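Local coordinates for protein gamma-glutamyl-gamma-aminobutyraldehyde dehydrogenase (Burkholderia cenocepacia, PDB 4LIH) that probably oxidises aldehydes such as gamma-glutamyl-gamma-aminobutyraldehyde to the corresponding carboxylic acids, with NAD(P)+ as electron acceptor, at residues 298-303 with 332-336; 348-354 with 387-391; 372-378 with 390-395; 433-437 with 453-457. All coordinates share one frame; numbering follows the deposited sequence.

In the fold
Contacts 1, 2 and 3 form one cluster, their centres 12 to 15 Å apart, and contact 4 lies 21 to 27 Å from each of them, centre to centre. Pro391 is the common point of the cluster: contacts 2 and 3 share it with Glu390 on strand 388-395, and Phe302 and Tyr336 of contact 1 pack on it. Contact 1 closes before contact 2 opens, contacts 2 and 3 end on the same piece of chain, and contact 4 follows. Contacts 2, 3 and 4 all reach the mixed sheet that contains strands 280-283, 388-395 and 435-439. Contact 1 packs against strand 388-395 of that sheet, while contact 4 lies near the predicted active-site Glu274 and a subunit interface.

Contact 1 of 4, residues 298-303 with 332-336; sequences AGAIFY and AARAY
Phe302 and Tyr336 join the last turn of helix 290-302 to the chain that continues from helix 319-333, in the alpha/beta region of this aldehyde dehydrogenase. The first helix is the crossover of a beta-alpha-beta unit linking parallel strands 280-283 and 314-318; the second follows directly after strand 314-318. The two segments exchange no hydrogen bonds, so packing alone joins them.

The aromatic part centres on the tyrosine ring. Phe302 CB sits over one face of it, a CH-pi contact 3.7 Å from the ring centroid and 20° off the normal. The two rings themselves meet obliquely, planes 57° apart and centroids 5.6 Å apart. In Phe302, CG lies beside the backbone N (chi1 -56°), which carries the ring past the tyrosine until CE2 reaches Ala333 CB at 3.7 Å. Pro391 and Val393 of strand 388-395 pack against the same phenylalanine.

Small residues account for the rest. One turn back from Phe302, the methyls of Ala298 and Ala332 meet, CB to CB, at 3.6 Å, allowing the backbones a close approach. Ala298 CB also touches the tyrosine at CE1. Beyond it the phenol passes over the first helix, and Tyr336 OH comes within 3.2 Å of Gly299 CA.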
loop_
_atom_site.group_PDB
_atom_site.type_symbol
_atom_site.label_atom_id
_atom_site.label_comp_id
_atom_site.label_asym_id
_atom_site.label_seq_id
_atom_site.Cartn_x
_atom_site.Cartn_y
_atom_site.Cartn_z
ATOM N N ALA A 298 26.715 -26.704 -2.767
ATOM C CA ALA A 298 27.853 -26.703 -1.857
ATOM C C ALA A 298 27.870 -25.457 -1.014
ATOM O O ALA A 298 28.035 -25.577 0.190
ATOM C CB ALA A 298 29.181 -26.885 -2.594
ATOM N N GLY A 299 27.661 -24.275 -1.616
ATOM C CA GLY A 299 27.668 -23.034 -0.836
ATOM C C GLY A 299 26.530 -22.989 0.184
ATOM O O GLY A 299 26.667 -22.433 1.257
ATOM N N ALA A 300 25.423 -23.635 -0.142
ATOM C CA ALA A 300 24.231 -23.541 0.677
ATOM C C ALA A 300 24.434 -24.219 2.019
ATOM O O ALA A 300 23.706 -23.965 2.930
ATOM C CB ALA A 300 23.042 -24.149 -0.064
ATOM N N ILE A 301 25.386 -25.131 2.095
ATOM C CA ILE A 301 25.616 -25.957 3.278
ATOM C C ILE A 301 26.983 -25.779 3.872
ATOM O O ILE A 301 27.190 -26.129 5.004
ATOM C CB ILE A 301 25.349 -27.469 2.953
ATOM C CG1 ILE A 301 25.444 -28.376 4.196
ATOM C CG2 ILE A 301 26.283 -28.010 1.845
ATOM C CD1 ILE A 301 24.561 -27.909 5.373
ATOM N N PHE A 302 27.944 -25.256 3.106
ATOM C CA PHE A 302 29.299 -25.128 3.609
ATOM C C PHE A 302 29.691 -23.689 3.907
ATOM O O PHE A 302 30.609 -23.486 4.693
ATOM C CB PHE A 302 30.308 -25.782 2.625
ATOM C CG PHE A 302 30.010 -27.231 2.311
ATOM C CD1 PHE A 302 29.581 -28.100 3.278
ATOM C CD2 PHE A 302 30.189 -27.717 1.034
ATOM C CE1 PHE A 302 29.299 -29.429 2.986
ATOM C CE2 PHE A 302 29.909 -29.017 0.745
ATOM C CZ PHE A 302 29.475 -29.884 1.735
ATOM N N TYR A 303 29.006 -22.711 3.310
ATOM C CA TYR A 303 29.161 -21.306 3.669
ATOM C C TYR A 303 28.933 -21.063 5.185
ATOM O O TYR A 303 27.985 -21.554 5.766
ATOM C CB TYR A 303 28.225 -20.377 2.862
ATOM C CG TYR A 303 28.495 -18.931 3.244
ATOM C CD1 TYR A 303 29.566 -18.270 2.695
ATOM C CD2 TYR A 303 27.714 -18.251 4.156
ATOM C CE1 TYR A 303 29.869 -16.973 3.034
ATOM C CE2 TYR A 303 28.021 -16.932 4.504
ATOM C CZ TYR A 303 29.120 -16.334 3.913
ATOM O OH TYR A 303 29.539 -15.079 4.160
ATOM N N ALA A 332 32.846 -29.351 -6.142
ATOM C CA ALA A 332 32.553 -28.085 -5.460
ATOM C C ALA A 332 32.954 -28.045 -3.980
ATOM O O ALA A 332 33.404 -26.990 -3.493
ATOM C CB ALA A 332 31.089 -27.756 -5.577
ATOM N N ALA A 333 32.732 -29.145 -3.260
ATOM C CA ALA A 333 33.094 -29.224 -1.820
ATOM C C ALA A 333 34.570 -28.965 -1.547
ATOM O O ALA A 333 34.922 -28.527 -0.449
ATOM C CB ALA A 333 32.668 -30.564 -1.210
ATOM N N ARG A 334 35.439 -29.201 -2.547
ATOM C CA ARG A 334 36.890 -29.015 -2.386
ATOM C C ARG A 334 37.300 -27.604 -1.995
ATOM O O ARG A 334 38.216 -27.453 -1.171
ATOM C CB ARG A 334 37.670 -29.455 -3.644
ATOM N N ALA A 335 36.651 -26.587 -2.545
ATOM C CA ALA A 335 37.007 -25.199 -2.211
ATOM C C ALA A 335 36.806 -24.885 -0.733
ATOM O O ALA A 335 37.245 -23.835 -0.239
ATOM C CB ALA A 335 36.178 -24.242 -3.037
ATOM N N TYR A 336 36.084 -25.759 -0.031
ATOM C CA TYR A 336 35.733 -25.502 1.361
ATOM C C TYR A 336 36.567 -26.338 2.308
ATOM O O TYR A 336 36.080 -26.750 3.355
ATOM C CB TYR A 336 34.263 -25.780 1.613
ATOM C CG TYR A 336 33.350 -24.912 0.840
ATOM C CD1 TYR A 336 32.938 -25.256 -0.422
ATOM C CD2 TYR A 336 32.900 -23.717 1.369
ATOM C CE1 TYR A 336 32.086 -24.435 -1.147
ATOM C CE2 TYR A 336 32.050 -22.902 0.657
ATOM C CZ TYR A 336 31.637 -23.269 -0.593
ATOM O OH TYR A 336 30.798 -22.419 -1.276
#

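Contact 2 of 4, residues 348-354 with 387-391; sequences MGAIVDG and FYVEP
Ile351 and Phe387 make the direct backbone link in this contact: Ile351 N donates to Phe387 O at 2.6 Å, a short bond with an N-H...O angle of 145°. Around it the side chains close up. The phenylalanine CG lies beside its backbone N (chi1 -51°), and the ring lays one face on the Asp353-Gly354 peptide. Asp353 CA and Gly354 CA both make CH-pi contacts with that ring, at 4.1 and 4.0 Å from the centroid. The Tyr388 ring reaches back so that CE1 lies 3.7 Å from Ala350 CB. On the next residue, Val389 CG1 stands between the backbone N and the carbonyl carbon (chi1 60°), where it meets Ile351 CG1 at 3.8 Å. At the far end Met348, bent at chi2 and chi3, sets its CE methyl 3.5 Å from Pro391 CD.

A second shell fixes these groups. Water 1 donates to Gly349 O at 2.9 Å and accepts from Val389 N at 3.1 Å, bridging the backbones where they do not bond directly. Asp353 is the N-cap of the following helix: OD1 takes Gln356 N, and OD2 forms a salt bridge with Lys203. The phenol of Tyr388 is tethered to Ile51 O.

Segment 348-354, part of the loop between helices 319-333 and 354-370, passes the start of strand 388-395 and leads into helix 354-370, whose Leu357, Leu361 and Ile364 pack on Phe387 and Val389; strand 379-380 touches Phe387 and Tyr388.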
loop_
_atom_site.group_PDB
_atom_site.type_symbol
_atom_site.label_atom_id
_atom_site.label_comp_id
_atom_site.label_asym_id
_atom_site.label_seq_id
_atom_site.Cartn_x
_atom_site.Cartn_y
_atom_site.Cartn_z
ATOM N N MET A 348 36.141 -21.863 4.203
ATOM C CA MET A 348 35.617 -22.542 5.406
ATOM C C MET A 348 36.512 -22.236 6.593
ATOM O O MET A 348 37.716 -22.567 6.587
ATOM C CB MET A 348 35.596 -24.061 5.220
ATOM C CG MET A 348 35.212 -24.845 6.467
ATOM S SD MET A 348 33.529 -25.437 6.460
ATOM C CE MET A 348 33.716 -26.880 5.429
ATOM N N GLY A 349 35.923 -21.670 7.633
ATOM C CA GLY A 349 36.666 -21.312 8.843
ATOM C C GLY A 349 36.477 -22.327 9.956
ATOM O O GLY A 349 36.408 -23.499 9.713
ATOM N N ALA A 350 36.414 -21.849 11.176
ATOM C CA ALA A 350 36.424 -22.683 12.377
ATOM C C ALA A 350 35.020 -22.853 12.877
ATOM O O ALA A 350 34.213 -21.922 12.764
ATOM C CB ALA A 350 37.277 -22.032 13.456
ATOM N N ILE A 351 34.745 -24.021 13.451
ATOM C CA ILE A 351 33.520 -24.253 14.240
ATOM C C ILE A 351 33.621 -23.515 15.567
ATOM O O ILE A 351 34.711 -23.371 16.135
ATOM C CB ILE A 351 33.298 -25.758 14.455
ATOM C CG1 ILE A 351 33.253 -26.461 13.092
ATOM C CG2 ILE A 351 32.039 -26.009 15.281
ATOM C CD1 ILE A 351 32.098 -25.989 12.188
ATOM N N VAL A 352 32.501 -23.023 16.088
ATOM C CA VAL A 352 32.575 -21.978 17.117
ATOM C C VAL A 352 33.283 -22.401 18.417
ATOM O O VAL A 352 34.015 -21.601 19.001
ATOM C CB VAL A 352 31.204 -21.382 17.423
ATOM C CG1 VAL A 352 30.380 -22.333 18.260
ATOM C CG2 VAL A 352 31.365 -20.036 18.130
ATOM N N ASP A 353 33.086 -23.649 18.841
ATOM C CA ASP A 353 33.781 -24.221 20.001
ATOM C C ASP A 353 33.791 -25.749 19.991
ATOM O O ASP A 353 33.234 -26.386 19.105
ATOM C CB ASP A 353 33.242 -23.654 21.340
ATOM C CG ASP A 353 31.755 -23.946 21.591
ATOM O OD1 ASP A 353 31.166 -24.902 21.057
ATOM O OD2 ASP A 353 31.157 -23.224 22.403
ATOM N N GLY A 354 34.440 -26.349 20.988
ATOM C CA GLY A 354 34.575 -27.818 21.027
ATOM C C GLY A 354 33.240 -28.505 21.169
ATOM O O GLY A 354 33.019 -29.569 20.592
ATOM N N PHE A 387 38.923 -25.371 16.079
ATOM C CA PHE A 387 37.879 -26.366 15.857
ATOM C C PHE A 387 37.476 -26.393 14.394
ATOM O O PHE A 387 36.915 -25.452 13.913
ATOM C CB PHE A 387 36.709 -26.024 16.756
ATOM C CG PHE A 387 37.128 -25.822 18.184
ATOM C CD1 PHE A 387 37.515 -26.907 18.931
ATOM C CD2 PHE A 387 37.223 -24.563 18.731
ATOM C CE1 PHE A 387 37.945 -26.755 20.238
ATOM C CE2 PHE A 387 37.636 -24.393 20.021
ATOM C CZ PHE A 387 38.014 -25.470 20.779
ATOM N N TYR A 388 37.809 -27.487 13.707
ATOM C CA TYR A 388 37.725 -27.574 12.240
ATOM C C TYR A 388 37.249 -28.968 11.809
ATOM O O TYR A 388 37.658 -29.966 12.392
ATOM C CB TYR A 388 39.078 -27.301 11.609
ATOM C CG TYR A 388 39.670 -25.940 11.909
ATOM C CD1 TYR A 388 39.348 -24.818 11.145
ATOM C CD2 TYR A 388 40.536 -25.779 12.947
ATOM C CE1 TYR A 388 39.888 -23.580 11.424
ATOM C CE2 TYR A 388 41.107 -24.542 13.228
ATOM C CZ TYR A 388 40.761 -23.444 12.497
ATOM O OH TYR A 388 41.352 -22.219 12.790
ATOM N N VAL A 389 36.376 -29.009 10.809
ATOM C CA VAL A 389 35.781 -30.262 10.314
ATOM C C VAL A 389 35.607 -30.083 8.821
ATOM O O VAL A 389 35.249 -28.996 8.338
ATOM C CB VAL A 389 34.482 -30.641 11.092
ATOM C CG1 VAL A 389 33.416 -29.577 10.968
ATOM C CG2 VAL A 389 33.939 -31.998 10.673
ATOM N N GLU A 390 35.913 -31.132 8.079
ATOM C CA GLU A 390 35.790 -31.105 6.629
ATOM C C GLU A 390 34.338 -30.909 6.159
ATOM O O GLU A 390 33.404 -31.344 6.832
ATOM C CB GLU A 390 36.317 -32.394 6.013
ATOM C CG GLU A 390 37.794 -32.659 6.191
ATOM C CD GLU A 390 38.183 -34.092 5.860
ATOM O OE1 GLU A 390 37.373 -35.023 6.074
ATOM O OE2 GLU A 390 39.299 -34.267 5.330
ATOM N N PRO A 391 34.153 -30.307 4.964
ATOM C CA PRO A 391 32.795 -30.334 4.379
ATOM C C PRO A 391 32.403 -31.764 4.026
ATOM O O PRO A 391 33.162 -32.472 3.351
ATOM C CB PRO A 391 32.935 -29.466 3.135
ATOM C CG PRO A 391 34.367 -29.639 2.739
ATOM C CD PRO A 391 35.143 -29.771 4.019
HETATM O O HOH W 1 35.530 -26.229 9.836
#

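Contact 3 of 4, residues 372-378 with 390-395; sequences RLVTGGA and EPTVFE
Arg372 opens an antiparallel pairing of strands 372-375 and 388-395 by gripping Glu395 twice over. Their backbones form a hydrogen-bonded pair, Glu395 N reaching Arg372 O at 2.9 Å. The arginine chain, bent at chi3, brings NH2 to Glu395 OE1 at 2.5 Å in a salt bridge that lies in the guanidinium plane; NE adds a weak bond to the same oxygen. The carboxylate is turned 74° from the guanidinium.

Leu373 points to the other face with its non-hydrogen-bonded partner Phe394, and CD1 stands over the phenylalanine ring, 4.0 Å from the centroid. Val374 and Thr375 then both face Val393, a classic beta bulge: Val393 O takes Val374 N at 2.7 Å and, weakly, Thr375 N. Val393 N returns a bond to Thr375 O at 3.0 Å. Thr375 OG1 and Pro391 O share water 2.

At Gly376 the chain turns with a positive phi (74°), and its CA lies 3.4 Å from Pro391 O in a CA-H...O contact. Gly377 N makes a weak bond to Thr392 OG1, a hydroxyl that itself donates to Glu390 O. Ala378 ends the run in a two-way link: its N donates to Glu390 OE1 at 2.9 Å, and its O accepts from Glu390 N.

Two glutamates therefore secure the two ends of the pairing. Since Glu395 OE2 also meets Lys322 of helix 319-333, this carboxylate is set between two positive groups, which would probably favour its ionised form.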
loop_
_atom_site.group_PDB
_atom_site.type_symbol
_atom_site.label_atom_id
_atom_site.label_comp_id
_atom_site.label_asym_id
_atom_site.label_seq_id
_atom_site.Cartn_x
_atom_site.Cartn_y
_atom_site.Cartn_z
ATOM N N ARG A 372 25.489 -43.450 2.911
ATOM C CA ARG A 372 26.765 -43.535 2.199
ATOM C C ARG A 372 27.585 -42.244 2.319
ATOM O O ARG A 372 27.125 -41.200 1.910
ATOM C CB ARG A 372 26.515 -43.833 0.726
ATOM C CG ARG A 372 27.817 -44.058 -0.047
ATOM C CD ARG A 372 27.542 -44.490 -1.478
ATOM N NE ARG A 372 26.884 -43.449 -2.276
ATOM C CZ ARG A 372 27.480 -42.584 -3.111
ATOM N NH1 ARG A 372 28.802 -42.566 -3.286
ATOM N NH2 ARG A 372 26.730 -41.708 -3.783
ATOM N N LEU A 373 28.804 -42.335 2.846
ATOM C CA LEU A 373 29.698 -41.169 2.925
ATOM C C LEU A 373 30.238 -40.850 1.542
ATOM O O LEU A 373 30.933 -41.685 0.917
ATOM C CB LEU A 373 30.864 -41.404 3.884
ATOM C CG LEU A 373 31.863 -40.241 4.055
ATOM C CD1 LEU A 373 31.257 -39.010 4.738
ATOM C CD2 LEU A 373 33.066 -40.731 4.851
ATOM N N VAL A 374 29.951 -39.641 1.071
ATOM C CA VAL A 374 30.337 -39.277 -0.284
ATOM C C VAL A 374 31.670 -38.553 -0.252
ATOM O O VAL A 374 32.555 -38.787 -1.123
ATOM C CB VAL A 374 29.250 -38.403 -0.960
ATOM C CG1 VAL A 374 29.737 -37.880 -2.300
ATOM C CG2 VAL A 374 27.965 -39.207 -1.147
ATOM N N THR A 375 31.807 -37.638 0.709
ATOM C CA THR A 375 33.046 -36.927 0.873
ATOM C C THR A 375 33.169 -36.338 2.269
ATOM O O THR A 375 32.171 -36.124 2.996
ATOM C CB THR A 375 33.229 -35.817 -0.197
ATOM O OG1 THR A 375 34.595 -35.368 -0.210
ATOM C CG2 THR A 375 32.307 -34.650 0.080
ATOM N N GLY A 376 34.413 -36.093 2.657
ATOM C CA GLY A 376 34.694 -35.456 3.944
ATOM C C GLY A 376 34.511 -36.345 5.141
ATOM O O GLY A 376 34.817 -37.540 5.095
ATOM N N GLY A 377 34.001 -35.758 6.219
ATOM C CA GLY A 377 33.646 -36.495 7.401
ATOM C C GLY A 377 34.655 -36.502 8.541
ATOM O O GLY A 377 34.395 -37.123 9.523
ATOM N N ALA A 378 35.805 -35.844 8.409
ATOM C CA ALA A 378 36.859 -35.891 9.444
ATOM C C ALA A 378 37.075 -34.538 10.143
ATOM O O ALA A 378 36.999 -33.493 9.501
ATOM C CB ALA A 378 38.170 -36.336 8.804
ATOM N N GLU A 390 35.913 -31.132 8.079
ATOM C CA GLU A 390 35.790 -31.105 6.629
ATOM C C GLU A 390 34.338 -30.909 6.159
ATOM O O GLU A 390 33.404 -31.344 6.832
ATOM C CB GLU A 390 36.317 -32.394 6.013
ATOM C CG GLU A 390 37.794 -32.659 6.191
ATOM C CD GLU A 390 38.183 -34.092 5.860
ATOM O OE1 GLU A 390 37.373 -35.023 6.074
ATOM O OE2 GLU A 390 39.299 -34.267 5.330
ATOM N N PRO A 391 34.153 -30.307 4.964
ATOM C CA PRO A 391 32.795 -30.334 4.379
ATOM C C PRO A 391 32.403 -31.764 4.026
ATOM O O PRO A 391 33.162 -32.472 3.351
ATOM C CB PRO A 391 32.935 -29.466 3.135
ATOM C CG PRO A 391 34.367 -29.639 2.739
ATOM C CD PRO A 391 35.143 -29.771 4.019
ATOM N N THR A 392 31.229 -32.187 4.505
ATOM C CA THR A 392 30.861 -33.600 4.536
ATOM C C THR A 392 29.533 -33.829 3.838
ATOM O O THR A 392 28.579 -33.102 4.085
ATOM C CB THR A 392 30.767 -34.057 5.991
ATOM O OG1 THR A 392 32.062 -33.903 6.622
ATOM C CG2 THR A 392 30.324 -35.482 6.116
ATOM N N VAL A 393 29.477 -34.847 2.983
ATOM C CA VAL A 393 28.262 -35.180 2.261
ATOM C C VAL A 393 27.938 -36.640 2.473
ATOM O O VAL A 393 28.821 -37.481 2.337
ATOM C CB VAL A 393 28.438 -34.920 0.744
ATOM C CG1 VAL A 393 27.176 -35.238 -0.023
ATOM C CG2 VAL A 393 28.847 -33.478 0.482
ATOM N N PHE A 394 26.682 -36.920 2.824
ATOM C CA PHE A 394 26.106 -38.273 2.799
ATOM C C PHE A 394 24.937 -38.421 1.822
ATOM O O PHE A 394 24.158 -37.493 1.589
ATOM C CB PHE A 394 25.525 -38.629 4.153
ATOM C CG PHE A 394 26.561 -38.805 5.229
ATOM C CD1 PHE A 394 27.211 -40.020 5.367
ATOM C CD2 PHE A 394 26.870 -37.778 6.088
ATOM C CE1 PHE A 394 28.134 -40.202 6.367
ATOM C CE2 PHE A 394 27.828 -37.932 7.082
ATOM C CZ PHE A 394 28.474 -39.149 7.213
ATOM N N GLU A 395 24.780 -39.643 1.329
ATOM C CA GLU A 395 23.573 -40.023 0.580
ATOM C C GLU A 395 22.700 -40.793 1.562
ATOM O O GLU A 395 23.151 -41.770 2.140
ATOM C CB GLU A 395 23.948 -40.851 -0.658
ATOM C CG GLU A 395 22.749 -41.104 -1.541
ATOM C CD GLU A 395 23.090 -41.705 -2.872
ATOM O OE1 GLU A 395 24.279 -41.877 -3.191
ATOM O OE2 GLU A 395 22.129 -42.036 -3.571
HETATM O O HOH W 2 35.081 -32.998 1.544
#

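Contact 4 of 4, residues 433-437 with 453-457; sequences GLAAA and LRAGT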
loop_
_atom_site.group_PDB
_atom_site.type_symbol
_atom_site.label_atom_id
_atom_site.label_comp_id
_atom_site.label_asym_id
_atom_site.label_seq_id
_atom_site.Cartn_x
_atom_site.Cartn_y
_atom_site.Cartn_z
ATOM N N GLY A 433 10.448 -24.827 8.635
ATOM C CA GLY A 433 9.903 -24.122 7.481
ATOM C C GLY A 433 10.560 -22.783 7.244
ATOM O O GLY A 433 9.872 -21.779 7.015
ATOM N N LEU A 434 11.877 -22.746 7.357
ATOM C CA LEU A 434 12.584 -21.471 7.220
ATOM C C LEU A 434 12.808 -21.079 5.748
ATOM O O LEU A 434 12.640 -19.916 5.364
ATOM C CB LEU A 434 13.893 -21.490 8.026
ATOM C CG LEU A 434 14.567 -20.116 8.188
ATOM C CD1 LEU A 434 13.538 -19.155 8.794
ATOM C CD2 LEU A 434 15.876 -20.129 9.005
ATOM N N ALA A 435 13.154 -22.064 4.918
ATOM C CA ALA A 435 13.458 -21.789 3.557
ATOM C C ALA A 435 13.420 -23.064 2.768
ATOM O O ALA A 435 13.368 -24.187 3.341
ATOM C CB ALA A 435 14.809 -21.107 3.453
ATOM N N ALA A 436 13.417 -22.868 1.452
ATOM C CA ALA A 436 13.429 -23.950 0.493
ATOM C C ALA A 436 13.914 -23.428 -0.855
ATOM O O ALA A 436 13.943 -22.217 -1.125
ATOM C CB ALA A 436 12.020 -24.520 0.386
ATOM N N ALA A 437 14.285 -24.344 -1.734
ATOM C CA ALA A 437 14.608 -23.949 -3.122
ATOM C C ALA A 437 14.245 -24.994 -4.149
ATOM O O ALA A 437 14.115 -26.173 -3.800
ATOM C CB ALA A 437 16.079 -23.643 -3.209
ATOM N N LEU A 453 5.873 -25.122 -1.583
ATOM C CA LEU A 453 6.877 -25.295 -0.522
ATOM C C LEU A 453 6.521 -24.412 0.703
ATOM O O LEU A 453 6.367 -23.197 0.587
ATOM C CB LEU A 453 8.297 -24.966 -1.054
ATOM C CG LEU A 453 8.709 -25.925 -2.201
ATOM C CD1 LEU A 453 9.958 -25.491 -2.967
ATOM C CD2 LEU A 453 8.900 -27.352 -1.702
ATOM N N ARG A 454 6.388 -25.051 1.866
ATOM C CA ARG A 454 5.881 -24.389 3.046
ATOM C C ARG A 454 7.045 -23.778 3.813
ATOM O O ARG A 454 7.504 -24.339 4.805
ATOM C CB ARG A 454 5.121 -25.397 3.926
ATOM C CG ARG A 454 3.853 -25.956 3.307
ATOM C CD ARG A 454 2.814 -24.897 3.020
ATOM N NE ARG A 454 2.228 -24.350 4.265
ATOM C CZ ARG A 454 1.173 -23.521 4.301
ATOM N NH1 ARG A 454 0.563 -23.134 3.187
ATOM N NH2 ARG A 454 0.701 -23.095 5.471
ATOM N N ALA A 455 7.527 -22.626 3.323
ATOM C CA ALA A 455 8.691 -21.984 3.894
ATOM C C ALA A 455 8.628 -20.489 3.674
ATOM O O ALA A 455 8.057 -20.007 2.667
ATOM C CB ALA A 455 9.987 -22.582 3.312
ATOM N N GLY A 456 9.270 -19.755 4.563
ATOM C CA GLY A 456 9.220 -18.270 4.535
ATOM C C GLY A 456 9.944 -17.658 3.361
ATOM O O GLY A 456 9.542 -16.592 2.862
ATOM N N THR A 457 11.047 -18.299 2.935
ATOM C CA THR A 457 11.784 -17.899 1.724
ATOM C C THR A 457 11.917 -19.059 0.754
ATOM O O THR A 457 12.361 -20.143 1.135
ATOM C CB THR A 457 13.196 -17.354 2.060
ATOM O OG1 THR A 457 13.129 -16.299 3.017
ATOM C CG2 THR A 457 13.969 -16.831 0.829
HETATM O O HOH W 3 13.197 -17.195 5.604
#
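Ala436 and Leu453 touch within a beta-alpha-beta crossover: strand 435-439, helix 443-452, then the loop into parallel strand 457-460. The tight part is made of methyls and backbone. Ala455 CB presses on the strand backbone, 3.5 Å from Ala435 C, and meets Ala436 CB. Ala436 CB also touches Leu453 CB at 4.0 Å; the leucine holds CG beside its backbone N (chi1 -62°), which brings CD1 to the same methyl. Ala436 N bonds to Thr457 O at 2.9 Å, nearly straight on the carbonyl, and Gly456 N reaches Gly433 O at 3.2 Å from above its carbonyl plane.

Elsewhere the grip slackens. The bond from Thr457 N to Leu434 O is weak. Arg454, at the centre of an inverse gamma turn, leads its side chain away from the strand, and NH2 bonds Pro165 O of the second subunit. Thr457 pairs with a strand of that same subunit in a parallel ladder, so the sheet continues across the interface. Leu434 lies about 4 Å, side chain to side chain, from Glu274, the predicted active-site residue, and it also packs on Cys309.

Water 3 bridges Leu434 and Thr457: it donates to Leu434 O at 2.8 Å and stands 2.7 Å from Thr457 OG1.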